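Local coordinates for protein acetylene hydratase (PDB 2E7Z) that hydrates acetylene to acetaldehyde without net redox change, using a tungsten-bis(molybdopterin guanine dinucleotide) cofactor and a [4Fe-4S] cluster, at residues 22-30 / 42-53; 489-497 / 508-516. All coordinates share one frame; numbering follows the deposited sequence.

Contact 1: 22-30 / 42-53; sequences DGKIQTKSI and ICMKSVNADTIR. With SF4 (iron/sulfur cluster), chain D; MGD (2-amino-5,6-dimercapto-7-methyl-3,7,8a,9-tetrahydro-8-oxa-1,3,9,10-tetraaza-anthracen-4-one guanosine dinucleotide), chain F.
Ile25 brings its CG1-CD1 arm against the Asp50-Arg53 salt bridge, CD1 lying 3.6 Å from Arg53 NE, with the isoleucine crossing both partners at about a right angle. The aspartate divides its oxygens between two tasks. Asp50 OD2 takes the backbone N of Ile25 at 2.9 Å in a practically straight bond that comes down on the carboxylate from above its plane, while Asp50 OD1 holds Arg53 NE at 2.9 Å, lying in the guanidinium plane. With CG anti to the backbone N (chi1 -154°), Asp50 swings its carboxylate off the helix toward the strand edge. One water ties Gly23 O, Asp50 OD2 and Arg53 NH2 together. Arg53 NH1 forms a salt bridge with Glu461. Replacing Asp50 by alanine is likely to leave Ile25 N without its acceptor, the water between Gly23 and Arg53 short of a partner, and Arg53 NE without its near carboxylate.

Farther along the strand, Thr27 OG1 donates to Ser46 O at 2.7 Å from above the carbonyl plane; Ala49 N reaches the same oxygen from the opposite face. Two further waters link Ile25 O and Thr27 N to Val47 O. Ile42 then packs CD1 on the Lys28 backbone and CG2 on Ser29, just before Cys43, whose SG binds FE1 of the cluster at 2.3 Å. Lys45 NZ lies 2.9 Å from the pterin amine N19 of MGD. The short helices 44-47 and 49-53 thus run beside strand 25-29, an outermost strand of a three-stranded antiparallel sheet whose middle strand, 14-19, touches Ile25 and Ile42.

Contact 2: 489-497 / 508-516; sequences KDEYYFIRE and FPWKDRLEL
The Tyr492 ring is sandwiched between Arg496 CB on one face and Leu516 CD2 on the other, the leucine methyl making a CH-pi contact 3.9 Å from the ring centroid. At the ring's edge lie Phe508 CD2 and the backbone where Asp512 joins Arg513. CG anti to the backbone N (chi1 -179°) sends the phenol across to the second segment, where Tyr492 OH donates to Trp510 O at 2.7 Å, on a carbonyl lone pair, and meets the indole edge in its plane. Trp510 itself is packed between Pro509 CG and Leu516 CD1. Beside it, the extended Arg496 sends NH2 to Phe508 O at 2.8 Å, while its NE makes weak bonds to both Phe508 O and Trp510 O. Lys511 CD lies over one guanidinium face.

Asp490 caps helix 491-501 through OD1, and its CB sits 3.2 Å above the Arg513 guanidinium plane. Asp490 OD2 reaches Arg513 N through a water; Arg513 NH1 turns to Ser114 and Asp457. The Phe508 and Trp510 carbonyls thus receive polar side-chain bonds from helix 491-501, while Tyr492 supplies apolar packing. Lys511 NZ lies 3.2 Å from Arg496 NH2, two donors without a bond; the carbonyls bonded to Arg496 would probably offset part of the arginine's charge.

Along the chain the contacts come in series, 22-30 / 42-53 closing long before 489-497 / 508-516 begins, and their centres lie 27 Å apart, with nearest atoms about 11 Å away and no touch. They share no sheet: contact 1 belongs to the small N-terminal antiparallel sheet, whereas contact 2 joins helix 491-501 to helix 513-520 and the loop leading into it. Contact 1 carries a cysteine ligand of the cluster and a lysine of the molybdopterin site; contact 2 stands at second-shell distance, its Arg513 beside cofactor-binding Asp457 and Arg462 and about 8 Å from a bound MGD. Segments hundreds of residues apart in sequence thus contribute to the surroundings of the same set of cofactors.

Contact 1: 22-30 / 42-53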
loop_
_atom_site.group_PDB
_atom_site.type_symbol
_atom_site.label_atom_id
_atom_site.label_comp_id
_atom_site.label_asym_id
_atom_site.label_seq_id
_atom_site.Cartn_x
_atom_site.Cartn_y
_atom_site.Cartn_z
ATOM N N ASP A 22 11.985 13.722 -32.251
ATOM C CA ASP A 22 10.567 13.649 -32.587
ATOM C C ASP A 22 9.616 13.902 -31.415
ATOM O O ASP A 22 8.393 13.812 -31.564
ATOM C CB ASP A 22 10.262 12.308 -33.261
ATOM C CG ASP A 22 10.314 11.119 -32.303
ATOM O OD1 ASP A 22 9.953 10.009 -32.741
ATOM O OD2 ASP A 22 10.694 11.257 -31.118
ATOM N N GLY A 23 10.177 14.250 -30.263
ATOM C CA GLY A 23 9.364 14.563 -29.089
ATOM C C GLY A 23 9.083 13.400 -28.148
ATOM O O GLY A 23 8.643 13.625 -27.021
ATOM N N LYS A 24 9.321 12.169 -28.609
ATOM C CA LYS A 24 9.138 10.973 -27.781
ATOM C C LYS A 24 10.161 11.011 -26.644
ATOM O O LYS A 24 11.309 11.427 -26.829
ATOM C CB LYS A 24 9.304 9.688 -28.590
ATOM C CG LYS A 24 8.122 9.314 -29.468
ATOM C CD LYS A 24 8.358 7.944 -30.130
ATOM C CE LYS A 24 7.653 7.829 -31.480
ATOM N NZ LYS A 24 6.188 7.581 -31.328
ATOM N N ILE A 25 9.738 10.600 -25.453
ATOM C CA ILE A 25 10.652 10.507 -24.325
ATOM C C ILE A 25 11.174 9.088 -24.197
ATOM O O ILE A 25 10.393 8.140 -23.994
ATOM C CB ILE A 25 9.991 10.959 -22.993
ATOM C CG1 ILE A 25 9.431 12.374 -23.160
ATOM C CG2 ILE A 25 11.006 10.858 -21.858
ATOM C CD1 ILE A 25 8.556 12.838 -22.006
ATOM N N GLN A 26 12.488 8.944 -24.292
ATOM C CA GLN A 26 13.125 7.669 -24.085
ATOM C C GLN A 26 13.581 7.571 -22.635
ATOM O O GLN A 26 14.280 8.461 -22.130
ATOM C CB GLN A 26 14.310 7.515 -25.037
ATOM C CG GLN A 26 15.176 6.301 -24.751
ATOM C CD GLN A 26 16.462 6.319 -25.548
ATOM O OE1 GLN A 26 16.628 5.545 -26.477
ATOM N NE2 GLN A 26 17.369 7.231 -25.202
ATOM N N THR A 27 13.166 6.499 -21.963
ATOM C CA THR A 27 13.599 6.208 -20.597
ATOM C C THR A 27 14.528 4.997 -20.582
ATOM O O THR A 27 14.316 4.036 -21.338
ATOM C CB THR A 27 12.403 5.924 -19.687
ATOM O OG1 THR A 27 11.526 5.004 -20.351
ATOM C CG2 THR A 27 11.647 7.215 -19.365
ATOM N N LYS A 28 15.573 5.065 -19.763
ATOM C CA LYS A 28 16.532 3.966 -19.624
ATOM C C LYS A 28 17.099 3.886 -18.213
ATOM O O LYS A 28 16.948 4.822 -17.422
ATOM C CB LYS A 28 17.656 4.092 -20.654
ATOM C CG LYS A 28 18.537 5.307 -20.495
ATOM C CD LYS A 28 19.616 5.342 -21.582
ATOM C CE LYS A 28 19.016 5.230 -22.983
ATOM N NZ LYS A 28 20.034 5.469 -24.056
ATOM N N SER A 29 17.717 2.759 -17.869
ATOM C CA SER A 29 18.338 2.625 -16.571
ATOM C C SER A 29 19.422 3.683 -16.444
ATOM O O SER A 29 20.087 4.040 -17.429
ATOM C CB SER A 29 18.887 1.212 -16.321
ATOM O OG SER A 29 19.880 0.875 -17.264
ATOM N N ILE A 30 19.536 4.243 -15.252
ATOM C CA ILE A 30 20.479 5.324 -15.031
ATOM C C ILE A 30 21.901 4.851 -15.358
ATOM O O ILE A 30 22.355 3.807 -14.885
ATOM C CB ILE A 30 20.325 5.907 -13.610
ATOM C CG1 ILE A 30 21.124 7.212 -13.483
ATOM C CG2 ILE A 30 20.689 4.882 -12.542
ATOM C CD1 ILE A 30 20.556 8.143 -12.454
ATOM N N ILE A 42 15.571 -0.836 -14.579
ATOM C CA ILE A 42 14.403 -0.311 -15.276
ATOM C C ILE A 42 13.590 -1.480 -15.813
ATOM O O ILE A 42 14.170 -2.510 -16.185
ATOM C CB ILE A 42 14.772 0.685 -16.400
ATOM C CG1 ILE A 42 13.534 1.511 -16.766
ATOM C CG2 ILE A 42 15.368 -0.046 -17.624
ATOM C CD1 ILE A 42 13.779 2.694 -17.670
ATOM N N CYS A 43 12.267 -1.343 -15.842
ATOM C CA CYS A 43 11.395 -2.428 -16.314
ATOM C C CYS A 43 10.536 -1.960 -17.479
ATOM O O CYS A 43 10.588 -0.791 -17.856
ATOM C CB CYS A 43 10.511 -2.934 -15.168
ATOM S SG CYS A 43 9.144 -1.798 -14.794
ATOM N N MET A 44 9.759 -2.874 -18.072
ATOM C CA MET A 44 8.942 -2.546 -19.225
ATOM C C MET A 44 7.939 -1.430 -18.928
ATOM O O MET A 44 7.617 -0.664 -19.811
ATOM C CB MET A 44 8.222 -3.780 -19.793
ATOM C CG MET A 44 7.332 -4.479 -18.770
ATOM S SD MET A 44 6.482 -5.887 -19.505
ATOM C CE MET A 44 7.808 -7.062 -19.782
ATOM N N LYS A 45 7.453 -1.338 -17.685
ATOM C CA LYS A 45 6.461 -0.304 -17.361
ATOM C C LYS A 45 7.069 1.079 -17.506
ATOM O O LYS A 45 6.415 1.999 -17.999
ATOM C CB LYS A 45 5.882 -0.499 -15.948
ATOM C CG LYS A 45 5.159 -1.847 -15.827
ATOM C CD LYS A 45 4.517 -2.082 -14.462
ATOM C CE LYS A 45 5.521 -2.134 -13.324
ATOM N NZ LYS A 45 6.514 -3.239 -13.480
ATOM N N SER A 46 8.327 1.198 -17.082
ATOM C CA SER A 46 9.051 2.458 -17.204
ATOM C C SER A 46 9.537 2.740 -18.618
ATOM O O SER A 46 9.399 3.860 -19.121
ATOM C CB SER A 46 10.225 2.473 -16.247
ATOM O OG SER A 46 10.752 3.779 -16.117
ATOM N N VAL A 47 10.123 1.725 -19.252
ATOM C CA VAL A 47 10.612 1.870 -20.625
ATOM C C VAL A 47 9.519 2.399 -21.535
ATOM O O VAL A 47 9.764 3.217 -22.427
ATOM C CB VAL A 47 11.120 0.526 -21.181
ATOM C CG1 VAL A 47 11.326 0.599 -22.713
ATOM C CG2 VAL A 47 12.403 0.153 -20.473
ATOM N N ASN A 48 8.299 1.925 -21.299
ATOM C CA ASN A 48 7.168 2.274 -22.137
ATOM C C ASN A 48 6.250 3.315 -21.510
ATOM O O ASN A 48 5.130 3.498 -21.959
ATOM C CB ASN A 48 6.387 1.015 -22.482
ATOM C CG ASN A 48 7.208 0.051 -23.321
ATOM O OD1 ASN A 48 7.510 0.331 -24.485
ATOM N ND2 ASN A 48 7.571 -1.088 -22.743
ATOM N N ALA A 49 6.736 4.021 -20.489
ATOM C CA ALA A 49 5.900 5.006 -19.821
ATOM C C ALA A 49 5.383 6.123 -20.715
ATOM O O ALA A 49 4.285 6.650 -20.504
ATOM C CB ALA A 49 6.627 5.577 -18.588
ATOM N N ASP A 50 6.170 6.489 -21.729
ATOM C CA ASP A 50 5.730 7.564 -22.617
ATOM C C ASP A 50 4.518 7.156 -23.444
ATOM O O ASP A 50 3.756 8.018 -23.847
ATOM C CB ASP A 50 6.862 8.105 -23.499
ATOM C CG ASP A 50 6.626 9.557 -23.935
ATOM O OD1 ASP A 50 6.127 10.336 -23.086
ATOM O OD2 ASP A 50 6.912 9.895 -25.124
ATOM N N THR A 51 4.306 5.850 -23.631
ATOM C CA THR A 51 3.093 5.396 -24.345
ATOM C C THR A 51 1.826 5.665 -23.523
ATOM O O THR A 51 0.720 5.752 -24.068
ATOM C CB THR A 51 3.108 3.899 -24.718
ATOM O OG1 THR A 51 2.954 3.120 -23.527
ATOM C CG2 THR A 51 4.405 3.513 -25.443
ATOM N N ILE A 52 2.013 5.791 -22.206
ATOM C CA ILE A 52 0.937 6.183 -21.299
ATOM C C ILE A 52 0.831 7.703 -21.222
ATOM O O ILE A 52 -0.269 8.260 -21.358
ATOM C CB ILE A 52 1.175 5.600 -19.911
ATOM C CG1 ILE A 52 1.338 4.066 -19.981
ATOM C CG2 ILE A 52 0.007 5.971 -18.970
ATOM C CD1 ILE A 52 0.160 3.285 -20.585
ATOM N N ARG A 53 1.974 8.382 -21.020
ATOM C CA ARG A 53 1.950 9.843 -21.006
ATOM C C ARG A 53 1.295 10.437 -22.271
ATOM O O ARG A 53 0.602 11.462 -22.202
ATOM C CB ARG A 53 3.357 10.418 -20.819
ATOM C CG ARG A 53 3.351 11.918 -20.623
ATOM C CD ARG A 53 4.723 12.515 -20.864
ATOM N NE ARG A 53 4.961 12.869 -22.267
ATOM C CZ ARG A 53 4.555 14.007 -22.829
ATOM N NH1 ARG A 53 3.859 14.906 -22.136
ATOM N NH2 ARG A 53 4.887 14.257 -24.096
HETATM FE FE1 SF4 D . 9.796 -0.477 -13.023
HETATM FE FE2 SF4 D . 9.561 2.150 -12.498
HETATM FE FE3 SF4 D . 11.247 0.617 -11.035
HETATM FE FE4 SF4 D . 8.595 0.369 -10.733
HETATM S S1 SF4 D . 9.786 2.214 -10.215
HETATM S S2 SF4 D . 10.131 -1.368 -10.906
HETATM S S3 SF4 D . 7.829 0.750 -12.883
HETATM S S4 SF4 D . 11.436 1.056 -13.295
HETATM P PB MGD F . 2.391 -10.580 -5.710
HETATM O O1B MGD F . 3.135 -10.550 -7.019
HETATM O O2B MGD F . 0.929 -10.237 -5.710
HETATM O O3B MGD F . 3.092 -9.596 -4.649
HETATM O O3A MGD F . 4.696 -7.699 -4.522
HETATM P PA MGD F . 4.647 -9.294 -4.391
HETATM O O1A MGD F . 4.859 -9.638 -2.939
HETATM O O2A MGD F . 5.592 -9.873 -5.428
HETATM O "O5'" MGD F . 2.567 -12.046 -5.065
HETATM C "C5'" MGD F . 3.892 -12.535 -4.970
HETATM C "C4'" MGD F . 3.884 -13.885 -4.279
HETATM O "O4'" MGD F . 3.179 -13.794 -3.036
HETATM C "C3'" MGD F . 3.172 -14.936 -5.125
HETATM O "O3'" MGD F . 4.132 -15.880 -5.602
HETATM C "C2'" MGD F . 2.183 -15.585 -4.182
HETATM O "O2'" MGD F . 2.164 -17.010 -4.239
HETATM C "C1'" MGD F . 2.688 -15.103 -2.827
HETATM N N9 MGD F . 1.672 -15.179 -1.759
HETATM C C8 MGD F . 0.345 -14.976 -1.857
HETATM N N7 MGD F . -0.281 -15.126 -0.661
HETATM C C5 MGD F . 0.684 -15.465 0.229
HETATM C C6 MGD F . 0.750 -15.778 1.672
HETATM O O6 MGD F . -0.290 -15.813 2.365
HETATM N N1 MGD F . 1.952 -16.045 2.203
HETATM C C2 MGD F . 3.095 -16.038 1.486
HETATM N N2 MGD F . 4.267 -16.306 2.111
HETATM N N3 MGD F . 3.108 -15.754 0.153
HETATM C C4 MGD F . 1.963 -15.475 -0.496
HETATM C C10 MGD F . 3.690 -6.802 -4.055
HETATM C C11 MGD F . 4.163 -5.449 -4.578
HETATM O O11 MGD F . 4.434 -5.557 -5.984
HETATM C C12 MGD F . 3.189 -4.322 -4.302
HETATM S S12 MGD F . 2.279 -4.301 -2.872
HETATM C C13 MGD F . 3.025 -3.314 -5.177
HETATM S S13 MGD F . 2.077 -1.941 -4.835
HETATM C C14 MGD F . 3.649 -3.366 -6.534
HETATM N N15 MGD F . 2.676 -3.810 -7.524
HETATM C C16 MGD F . 3.142 -4.169 -8.740
HETATM C C17 MGD F . 2.292 -4.260 -9.946
HETATM O O17 MGD F . 1.065 -4.015 -9.892
HETATM N N18 MGD F . 2.878 -4.631 -11.100
HETATM C C19 MGD F . 4.192 -4.927 -11.194
HETATM N N19 MGD F . 4.694 -5.279 -12.396
HETATM N N20 MGD F . 5.032 -4.874 -10.128
HETATM C C21 MGD F . 4.568 -4.514 -8.914
HETATM N N22 MGD F . 5.394 -4.470 -7.856
HETATM C C23 MGD F . 4.861 -4.308 -6.519
HETATM O O HOH W 1 6.496 12.523 -25.766
HETATM O O HOH W 2 9.115 6.162 -22.334
HETATM O O HOH W 3 12.019 4.229 -23.531
#

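Contact 2: 489-497 / 508-516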
loop_
_atom_site.group_PDB
_atom_site.type_symbol
_atom_site.label_atom_id
_atom_site.label_comp_id
_atom_site.label_asym_id
_atom_site.label_seq_id
_atom_site.Cartn_x
_atom_site.Cartn_y
_atom_site.Cartn_z
ATOM N N LYS A 489 -2.740 19.217 -14.794
ATOM C CA LYS A 489 -2.209 20.072 -13.756
ATOM C C LYS A 489 -1.749 19.210 -12.599
ATOM O O LYS A 489 -2.126 18.057 -12.475
ATOM C CB LYS A 489 -3.277 21.059 -13.233
ATOM C CG LYS A 489 -3.922 21.985 -14.243
ATOM C CD LYS A 489 -3.014 23.073 -14.703
ATOM C CE LYS A 489 -3.731 23.967 -15.730
ATOM N NZ LYS A 489 -2.751 24.804 -16.455
ATOM N N ASP A 490 -0.971 19.832 -11.734
ATOM C CA ASP A 490 -0.460 19.136 -10.564
ATOM C C ASP A 490 -1.431 19.075 -9.382
ATOM O O ASP A 490 -2.395 19.842 -9.320
ATOM C CB ASP A 490 0.883 19.728 -10.165
ATOM C CG ASP A 490 0.766 21.047 -9.482
ATOM O OD1 ASP A 490 0.481 21.026 -8.276
ATOM O OD2 ASP A 490 1.003 22.097 -10.112
ATOM N N GLU A 491 -1.161 18.170 -8.431
ATOM C CA GLU A 491 -2.114 17.932 -7.368
ATOM C C GLU A 491 -2.254 19.151 -6.478
ATOM O O GLU A 491 -3.346 19.411 -5.960
ATOM C CB GLU A 491 -1.645 16.733 -6.545
ATOM C CG GLU A 491 -2.701 16.190 -5.606
ATOM C CD GLU A 491 -2.145 15.070 -4.731
ATOM O OE1 GLU A 491 -0.903 14.835 -4.800
ATOM O OE2 GLU A 491 -2.921 14.441 -3.971
ATOM N N TYR A 492 -1.158 19.893 -6.291
ATOM C CA TYR A 492 -1.247 21.094 -5.459
ATOM C C TYR A 492 -2.054 22.196 -6.107
ATOM O O TYR A 492 -2.781 22.907 -5.405
ATOM C CB TYR A 492 0.143 21.603 -5.062
ATOM C CG TYR A 492 0.044 22.844 -4.174
ATOM C CD1 TYR A 492 -0.639 22.805 -2.954
ATOM C CD2 TYR A 492 0.569 24.070 -4.586
ATOM C CE1 TYR A 492 -0.773 23.952 -2.153
ATOM C CE2 TYR A 492 0.450 25.208 -3.773
ATOM C CZ TYR A 492 -0.226 25.142 -2.587
ATOM O OH TYR A 492 -0.357 26.276 -1.835
ATOM N N TYR A 493 -1.957 22.312 -7.438
ATOM C CA TYR A 493 -2.813 23.257 -8.143
ATOM C C TYR A 493 -4.284 23.020 -7.775
ATOM O O TYR A 493 -4.984 23.949 -7.384
ATOM C CB TYR A 493 -2.600 23.142 -9.642
ATOM C CG TYR A 493 -3.471 24.057 -10.430
ATOM C CD1 TYR A 493 -3.095 25.383 -10.663
ATOM C CD2 TYR A 493 -4.696 23.616 -10.937
ATOM C CE1 TYR A 493 -3.916 26.233 -11.400
ATOM C CE2 TYR A 493 -5.528 24.470 -11.634
ATOM C CZ TYR A 493 -5.121 25.773 -11.850
ATOM O OH TYR A 493 -5.905 26.629 -12.582
ATOM N N PHE A 494 -4.752 21.781 -7.912
ATOM C CA PHE A 494 -6.120 21.433 -7.551
ATOM C C PHE A 494 -6.404 21.808 -6.091
ATOM O O PHE A 494 -7.400 22.477 -5.811
ATOM C CB PHE A 494 -6.369 19.917 -7.780
ATOM C CG PHE A 494 -7.646 19.410 -7.157
ATOM C CD1 PHE A 494 -8.876 19.918 -7.525
ATOM C CD2 PHE A 494 -7.618 18.463 -6.129
ATOM C CE1 PHE A 494 -10.061 19.470 -6.951
ATOM C CE2 PHE A 494 -8.817 18.006 -5.545
ATOM C CZ PHE A 494 -10.038 18.515 -5.973
ATOM N N ILE A 495 -5.548 21.370 -5.172
ATOM C CA ILE A 495 -5.831 21.606 -3.751
ATOM C C ILE A 495 -5.876 23.113 -3.436
ATOM O O ILE A 495 -6.788 23.589 -2.751
ATOM C CB ILE A 495 -4.753 20.909 -2.852
ATOM C CG1 ILE A 495 -4.927 19.397 -2.922
ATOM C CG2 ILE A 495 -4.838 21.382 -1.379
ATOM C CD1 ILE A 495 -3.625 18.614 -2.633
ATOM N N ARG A 496 -4.892 23.866 -3.923
ATOM C CA ARG A 496 -4.847 25.285 -3.611
ATOM C C ARG A 496 -6.041 26.025 -4.197
ATOM O O ARG A 496 -6.637 26.891 -3.551
ATOM C CB ARG A 496 -3.565 25.935 -4.115
ATOM C CG ARG A 496 -3.447 27.363 -3.587
ATOM C CD ARG A 496 -2.286 28.144 -4.178
ATOM N NE ARG A 496 -2.028 29.285 -3.281
ATOM C CZ ARG A 496 -2.612 30.483 -3.351
ATOM N NH1 ARG A 496 -3.445 30.785 -4.352
ATOM N NH2 ARG A 496 -2.312 31.409 -2.438
ATOM N N GLU A 497 -6.368 25.721 -5.447
ATOM C CA GLU A 497 -7.490 26.399 -6.101
ATOM C C GLU A 497 -8.794 26.128 -5.349
ATOM O O GLU A 497 -9.633 27.015 -5.183
ATOM C CB GLU A 497 -7.612 25.956 -7.559
ATOM C CG GLU A 497 -6.490 26.466 -8.445
ATOM C CD GLU A 497 -6.567 27.954 -8.700
ATOM O OE1 GLU A 497 -7.684 28.491 -8.832
ATOM O OE2 GLU A 497 -5.494 28.578 -8.801
ATOM N N PHE A 508 -2.569 28.866 2.660
ATOM C CA PHE A 508 -1.867 28.281 1.527
ATOM C C PHE A 508 -1.072 29.347 0.795
ATOM O O PHE A 508 -1.414 29.731 -0.332
ATOM C CB PHE A 508 -2.844 27.588 0.558
ATOM C CG PHE A 508 -3.536 26.384 1.167
ATOM C CD1 PHE A 508 -4.649 26.556 1.989
ATOM C CD2 PHE A 508 -3.022 25.095 0.995
ATOM C CE1 PHE A 508 -5.254 25.480 2.586
ATOM C CE2 PHE A 508 -3.660 24.016 1.568
ATOM C CZ PHE A 508 -4.761 24.211 2.389
ATOM N N PRO A 509 0.012 29.818 1.418
ATOM C CA PRO A 509 0.757 30.944 0.858
ATOM C C PRO A 509 1.554 30.589 -0.385
ATOM O O PRO A 509 1.873 31.473 -1.169
ATOM C CB PRO A 509 1.705 31.335 2.008
ATOM C CG PRO A 509 1.897 30.089 2.770
ATOM C CD PRO A 509 0.563 29.395 2.723
ATOM N N TRP A 510 1.830 29.310 -0.580
ATOM C CA TRP A 510 2.633 28.866 -1.717
ATOM C C TRP A 510 1.779 28.991 -2.964
ATOM O O TRP A 510 0.715 28.396 -3.056
ATOM C CB TRP A 510 3.100 27.413 -1.503
ATOM C CG TRP A 510 3.557 27.213 -0.108
ATOM C CD1 TRP A 510 4.750 27.608 0.434
ATOM C CD2 TRP A 510 2.800 26.624 0.952
ATOM N NE1 TRP A 510 4.780 27.287 1.777
ATOM C CE2 TRP A 510 3.602 26.669 2.110
ATOM C CE3 TRP A 510 1.528 26.039 1.027
ATOM C CZ2 TRP A 510 3.165 26.167 3.333
ATOM C CZ3 TRP A 510 1.091 25.540 2.230
ATOM C CH2 TRP A 510 1.910 25.613 3.377
ATOM N N LYS A 511 2.213 29.827 -3.892
ATOM C CA LYS A 511 1.372 30.135 -5.056
ATOM C C LYS A 511 1.292 28.998 -6.068
ATOM O O LYS A 511 0.352 28.958 -6.865
ATOM C CB LYS A 511 1.820 31.408 -5.785
ATOM C CG LYS A 511 1.806 32.672 -4.930
ATOM C CD LYS A 511 0.506 32.844 -4.149
ATOM C CE LYS A 511 0.601 34.012 -3.177
ATOM N NZ LYS A 511 -0.590 34.068 -2.288
ATOM N N ASP A 512 2.272 28.090 -6.045
ATOM C CA ASP A 512 2.292 26.948 -6.943
ATOM C C ASP A 512 3.151 25.858 -6.323
ATOM O O ASP A 512 3.750 26.031 -5.255
ATOM C CB ASP A 512 2.786 27.325 -8.350
ATOM C CG ASP A 512 4.125 28.057 -8.353
ATOM O OD1 ASP A 512 4.961 27.822 -7.463
ATOM O OD2 ASP A 512 4.332 28.892 -9.267
ATOM N N ARG A 513 3.183 24.718 -6.998
ATOM C CA ARG A 513 3.915 23.582 -6.496
ATOM C C ARG A 513 5.395 23.906 -6.317
ATOM O O ARG A 513 6.017 23.416 -5.396
ATOM C CB ARG A 513 3.689 22.337 -7.353
ATOM C CG ARG A 513 4.391 21.109 -6.751
ATOM C CD ARG A 513 4.228 19.854 -7.578
ATOM N NE ARG A 513 4.603 20.146 -8.956
ATOM C CZ ARG A 513 4.283 19.422 -10.025
ATOM N NH1 ARG A 513 3.675 18.247 -9.882
ATOM N NH2 ARG A 513 4.571 19.869 -11.264
ATOM N N LEU A 514 5.962 24.735 -7.178
ATOM C CA LEU A 514 7.383 25.034 -7.039
ATOM C C LEU A 514 7.643 25.786 -5.739
ATOM O O LEU A 514 8.623 25.517 -5.031
ATOM C CB LEU A 514 7.901 25.815 -8.246
ATOM C CG LEU A 514 9.370 26.238 -8.193
ATOM C CD1 LEU A 514 10.306 25.044 -7.998
ATOM C CD2 LEU A 514 9.699 27.016 -9.460
ATOM N N GLU A 515 6.770 26.723 -5.398
ATOM C CA GLU A 515 6.971 27.412 -4.116
ATOM C C GLU A 515 6.841 26.461 -2.929
ATOM O O GLU A 515 7.546 26.585 -1.920
ATOM C CB GLU A 515 5.990 28.579 -3.968
ATOM C CG GLU A 515 6.309 29.772 -4.852
ATOM C CD GLU A 515 5.511 31.034 -4.514
ATOM O OE1 GLU A 515 4.781 31.088 -3.501
ATOM O OE2 GLU A 515 5.630 31.974 -5.322
ATOM N N LEU A 516 5.916 25.519 -3.032
ATOM C CA LEU A 516 5.723 24.515 -1.999
ATOM C C LEU A 516 6.930 23.574 -1.893
ATOM O O LEU A 516 7.381 23.276 -0.771
ATOM C CB LEU A 516 4.431 23.756 -2.300
ATOM C CG LEU A 516 4.109 22.571 -1.371
ATOM C CD1 LEU A 516 4.015 23.026 0.103
ATOM C CD2 LEU A 516 2.788 21.961 -1.810
HETATM O O HOH W 4 0.964 24.514 -8.793
#